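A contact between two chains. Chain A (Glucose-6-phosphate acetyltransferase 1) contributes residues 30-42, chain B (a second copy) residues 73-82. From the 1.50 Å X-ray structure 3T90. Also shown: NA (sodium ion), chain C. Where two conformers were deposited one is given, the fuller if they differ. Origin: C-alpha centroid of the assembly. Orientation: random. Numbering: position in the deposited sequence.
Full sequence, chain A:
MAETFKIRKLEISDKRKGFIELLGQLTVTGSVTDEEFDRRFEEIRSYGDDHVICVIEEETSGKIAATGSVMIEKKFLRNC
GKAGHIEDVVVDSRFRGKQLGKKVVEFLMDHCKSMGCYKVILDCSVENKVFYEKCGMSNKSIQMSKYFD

Chain A 30-42: GSVTDEEFDRRFE
Chain B, residues 73-82: EKKFLRNCGK

The guanidinium of Arg A40 is sandwiched in a pocket of chain B and hydrogen-bonds to backbone carbonyls there, with no acidic partner in the opposing stretch. Cys B80 CB lies over one face of the guanidinium and Lys B74 CB over the opposite face. Lys B75 O and Gly B81 O sit at its edge, near its plane. Arg A40 NH1 donates to Lys B75 O at 2.8 Å and, weakly, to Gly B81 O at 3.0 Å. Arg A40 NH1 is also 3.0 Å from Cys B80 O. A planar cation suits this slot, because its faces tolerate carbon while its edge donates. The side chain is t at chi1, then p (46°) at chi2 and chi3, with chi4 at 93°. Arg A40 loses 140 Å² to the other stretch, the most of any residue here.

Chain A runs as a loop from Gly A30 to Thr A33 (phi/psi 71/-179, -100/82, -70/123, -74/162), then as a helix from Asp A34 that continues beyond Glu A42. Thr A33 (chi1 p) is the N-cap; its OG1 accepts from Glu A36 N at 3.0 Å. Chain B enters at the end of a strand, Glu B73 and Lys B74, then turns. Arg B78, Asn B79 and Cys B80 all have positive phi and psi, near 56/50. The turn is closed by Cys B80 N to Phe B76 O at 2.9 Å and Gly B81 N to Leu B77 O at 2.9 Å. Lys B75 N donates to Gly B81 O at 2.9 Å, and Lys B75 O lies 3.5 Å from Gly B81 O. In register, Gly A30 CA is 5.1 Å from Asn B79 CA, and Arg A40 CA is 6.7 Å from Cys B80 CA.

Phe B76 (chi1 m, chi2 -88°) supplies the main apolar surface of chain B. Arg A40 CG lies over its face, 4.0 Å from the ring centroid, a CH-pi contact that uses the aliphatic part of the arginine. The rings of Phe A37 (chi1 t) and Phe B76 have centroids 5.0 Å apart and planes at 28°, slid so that they barely overlap; Phe A37 CD1 to Phe B76 CE1 is 3.6 Å. Phe A41 CB is 4.1 Å from Phe B76 CZ.

Cys B80 (chi1 m) points toward chain A. Its SG is 3.4 Å from Glu A36 CG, 3.8 Å from Arg A40 CB and 3.9 Å from Val A32 CG1. Val A32 is t. Glu A36 (t, p) turns its carboxylate to Arg A39; Arg A39 NE donates to Glu A36 OE1 at 2.8 Å in a salt bridge within the helix.

At the other end, Gly A30 has phi 71°, which favours glycine. An ideal CB there would lie 2.2 Å from Asn B79 ND2, a clash. Waters complete the contact: one links Asn B79 OD1 and, weakly, Ser A31 O, another Glu A36 OE2 to Asn B79 O, and a third Arg A40 NH2 to Cys B80 O. Together the stretches bury 602 Å².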

# COMPACT_ATOMS: atom_id res chain seq x y z
N GLY A 30 19.36 8.30 -1.50
CA GLY A 30 20.59 8.02 -2.26
C GLY A 30 20.73 9.02 -3.42
O GLY A 30 19.92 9.88 -3.71
N SER A 31 21.80 8.85 -4.20
CA SER A 31 22.08 9.83 -5.28
C SER A 31 21.60 9.22 -6.61
O SER A 31 22.39 8.67 -7.41
CB SER A 31 23.57 10.25 -5.39
OG SER A 31 24.07 10.79 -4.15
N VAL A 32 20.30 9.33 -6.88
CA VAL A 32 19.61 8.64 -7.98
C VAL A 32 20.07 9.24 -9.34
O VAL A 32 19.95 10.42 -9.60
CB VAL A 32 18.05 8.83 -7.84
CG1 VAL A 32 17.29 8.25 -9.03
CG2 VAL A 32 17.54 8.19 -6.51
N THR A 33 20.60 8.41 -10.18
CA THR A 33 21.09 8.84 -11.47
C THR A 33 19.94 9.14 -12.43
O THR A 33 18.81 8.67 -12.23
CB THR A 33 22.00 7.78 -12.14
OG1 THR A 33 21.21 6.63 -12.41
CG2 THR A 33 23.19 7.39 -11.23
N ASP A 34 20.23 9.87 -13.48
CA ASP A 34 19.22 10.11 -14.53
C ASP A 34 18.76 8.80 -15.15
O ASP A 34 17.55 8.61 -15.44
CB ASP A 34 19.72 11.08 -15.56
CG ASP A 34 19.82 12.49 -15.05
OD1 ASP A 34 19.14 12.85 -14.06
OD2 ASP A 34 20.65 13.27 -15.59
N GLU A 35 19.69 7.82 -15.32
CA GLU A 35 19.34 6.52 -15.92
C GLU A 35 18.33 5.82 -15.05
O GLU A 35 17.38 5.24 -15.53
CB GLU A 35 20.61 5.64 -16.09
CG GLU A 35 21.56 6.16 -17.16
CD GLU A 35 22.46 7.33 -16.73
OE1 GLU A 35 22.45 7.96 -15.63
OE2 GLU A 35 23.28 7.67 -17.63
N GLU A 36 18.61 5.78 -13.75
CA GLU A 36 17.75 5.11 -12.80
C GLU A 36 16.41 5.84 -12.63
O GLU A 36 15.36 5.20 -12.62
CB GLU A 36 18.44 5.01 -11.44
CG GLU A 36 17.63 4.14 -10.53
CD GLU A 36 17.77 2.60 -10.64
OE1 GLU A 36 18.05 2.01 -11.73
OE2 GLU A 36 17.57 1.96 -9.57
N PHE A 37 16.44 7.19 -12.66
CA PHE A 37 15.22 7.98 -12.58
C PHE A 37 14.33 7.58 -13.76
O PHE A 37 13.13 7.27 -13.57
CB PHE A 37 15.49 9.49 -12.64
CG PHE A 37 14.22 10.32 -12.62
CD1 PHE A 37 13.63 10.72 -11.44
CD2 PHE A 37 13.57 10.55 -13.80
CE1 PHE A 37 12.39 11.48 -11.52
CE2 PHE A 37 12.37 11.27 -13.88
CZ PHE A 37 11.80 11.75 -12.75
N ASP A 38 14.89 7.54 -14.96
CA ASP A 38 14.03 7.26 -16.12
C ASP A 38 13.53 5.85 -16.09
O ASP A 38 12.36 5.61 -16.51
CB ASP A 38 14.83 7.46 -17.43
CG ASP A 38 15.08 8.89 -17.71
OD1 ASP A 38 14.52 9.83 -17.12
OD2 ASP A 38 15.87 9.13 -18.63
N ARG A 39 14.36 4.90 -15.60
CA ARG A 39 13.95 3.50 -15.56
C ARG A 39 12.74 3.43 -14.66
O ARG A 39 11.74 2.77 -15.03
CB ARG A 39 15.09 2.66 -14.97
CG ARG A 39 14.82 1.18 -15.06
CD ARG A 39 15.91 0.30 -14.48
NE ARG A 39 16.01 0.53 -13.03
CZ ARG A 39 15.31 -0.14 -12.13
NH1 ARG A 39 14.55 -1.15 -12.54
NH2 ARG A 39 15.39 0.17 -10.84
N ARG A 40 12.82 4.01 -13.46
CA ARG A 40 11.76 3.84 -12.47
C ARG A 40 10.55 4.67 -12.86
O ARG A 40 9.40 4.24 -12.68
CB ARG A 40 12.35 4.26 -11.10
CG ARG A 40 11.30 4.24 -9.86
CD ARG A 40 10.42 2.98 -9.79
NE ARG A 40 11.19 1.75 -9.95
CZ ARG A 40 11.67 1.07 -8.93
NH1 ARG A 40 11.59 1.53 -7.65
NH2 ARG A 40 12.19 -0.12 -9.17
N PHE A 41 10.74 5.85 -13.50
CA PHE A 41 9.60 6.62 -14.04
C PHE A 41 8.83 5.78 -15.03
O PHE A 41 7.59 5.71 -14.95
CB PHE A 41 10.15 7.90 -14.73
CG PHE A 41 9.04 8.78 -15.31
CD1 PHE A 41 8.48 9.80 -14.51
CD2 PHE A 41 8.49 8.57 -16.56
CE1 PHE A 41 7.43 10.53 -14.93
CE2 PHE A 41 7.41 9.38 -17.03
CZ PHE A 41 6.89 10.35 -16.19
N GLU A 42 9.51 5.06 -15.94
CA GLU A 42 8.72 4.31 -16.90
C GLU A 42 8.06 3.09 -16.27
O GLU A 42 6.89 2.73 -16.73
CB GLU A 42 9.55 3.99 -18.15
CG GLU A 42 9.93 5.23 -18.95
CD GLU A 42 8.76 5.93 -19.64
OE1 GLU A 42 7.71 5.31 -19.90
OE2 GLU A 42 8.90 7.10 -19.95
N GLU B 73 5.28 -1.98 -3.89
CA GLU B 73 5.22 -0.58 -4.40
C GLU B 73 6.63 -0.16 -4.82
O GLU B 73 7.52 -0.14 -3.95
CB GLU B 73 4.78 0.32 -3.29
CG GLU B 73 4.69 1.82 -3.80
CD GLU B 73 4.71 2.78 -2.65
OE1 GLU B 73 4.91 4.00 -2.85
OE2 GLU B 73 4.60 2.41 -1.47
N LYS B 74 6.81 0.21 -6.07
CA LYS B 74 8.09 0.81 -6.49
C LYS B 74 8.10 2.28 -6.20
O LYS B 74 7.13 2.99 -6.48
CB LYS B 74 8.26 0.60 -7.97
CG LYS B 74 8.42 -0.91 -8.32
CD LYS B 74 8.61 -1.12 -9.81
CE LYS B 74 8.69 -2.63 -10.03
NZ LYS B 74 7.29 -3.17 -10.27
N LYS B 75 9.22 2.77 -5.66
CA LYS B 75 9.38 4.18 -5.27
C LYS B 75 10.57 4.81 -5.92
O LYS B 75 11.37 4.06 -6.57
CB LYS B 75 9.58 4.25 -3.74
CG LYS B 75 8.39 3.74 -2.94
CD LYS B 75 8.70 3.97 -1.47
CE LYS B 75 7.57 3.65 -0.49
NZ LYS B 75 6.44 4.65 -0.61
N PHE B 76 10.77 6.12 -5.77
CA PHE B 76 12.03 6.76 -6.14
C PHE B 76 12.96 6.87 -4.97
O PHE B 76 14.18 6.78 -5.12
CB PHE B 76 11.78 8.18 -6.74
CG PHE B 76 11.17 8.18 -8.11
CD1 PHE B 76 11.97 8.11 -9.25
CD2 PHE B 76 9.83 8.25 -8.26
CE1 PHE B 76 11.37 8.07 -10.49
CE2 PHE B 76 9.25 8.21 -9.52
CZ PHE B 76 10.05 8.15 -10.64
N LEU B 77 12.44 7.06 -3.78
CA LEU B 77 13.33 7.14 -2.60
C LEU B 77 13.93 5.76 -2.28
O LEU B 77 13.63 4.70 -2.88
CB LEU B 77 12.67 7.96 -1.45
CG LEU B 77 11.40 7.33 -0.88
CD1 LEU B 77 11.66 6.06 -0.00
CD2 LEU B 77 10.58 8.33 -0.19
N ARG B 78 14.93 5.74 -1.38
CA ARG B 78 15.60 4.50 -1.07
C ARG B 78 16.27 3.88 -2.32
O ARG B 78 16.25 2.72 -2.55
CB ARG B 78 14.71 3.49 -0.27
CG ARG B 78 14.55 3.88 1.22
CD ARG B 78 15.83 3.30 1.93
NE ARG B 78 15.68 3.17 3.39
CZ ARG B 78 16.20 2.17 4.07
NH1 ARG B 78 16.94 1.20 3.40
NH2 ARG B 78 16.03 2.15 5.41
N ASN B 79 16.94 4.77 -3.11
CA ASN B 79 17.65 4.34 -4.32
C ASN B 79 16.74 3.60 -5.25
O ASN B 79 17.00 2.51 -5.70
CB ASN B 79 18.91 3.50 -3.94
CG ASN B 79 20.04 4.37 -3.44
OD1 ASN B 79 20.79 4.91 -4.24
ND2 ASN B 79 20.16 4.52 -2.11
N CYS B 80 15.62 4.25 -5.54
CA CYS B 80 14.57 3.57 -6.39
C CYS B 80 14.24 2.18 -5.77
O CYS B 80 14.28 1.11 -6.43
CB CYS B 80 14.94 3.49 -7.88
SG CYS B 80 14.98 5.18 -8.59
N GLY B 81 13.89 2.24 -4.48
CA GLY B 81 13.56 1.04 -3.73
C GLY B 81 12.15 0.55 -3.91
O GLY B 81 11.37 1.12 -4.65
N LYS B 82 11.87 -0.52 -3.16
CA LYS B 82 10.58 -1.23 -3.21
C LYS B 82 10.12 -1.51 -1.83
O LYS B 82 10.92 -1.94 -0.97
CB LYS B 82 10.69 -2.56 -4.00
CG LYS B 82 10.90 -2.36 -5.44
CD LYS B 82 10.70 -3.69 -6.13
CE LYS B 82 11.70 -4.70 -5.74
NZ LYS B 82 11.91 -5.63 -7.00
NA NA C . 4.84 -0.18 -8.28
O HOH W 1 22.12 5.68 -6.83
O HOH W 2 18.98 1.97 -7.57
O HOH W 3 13.65 -1.50 -6.94
O HOH W 4 1.91 -0.54 -7.88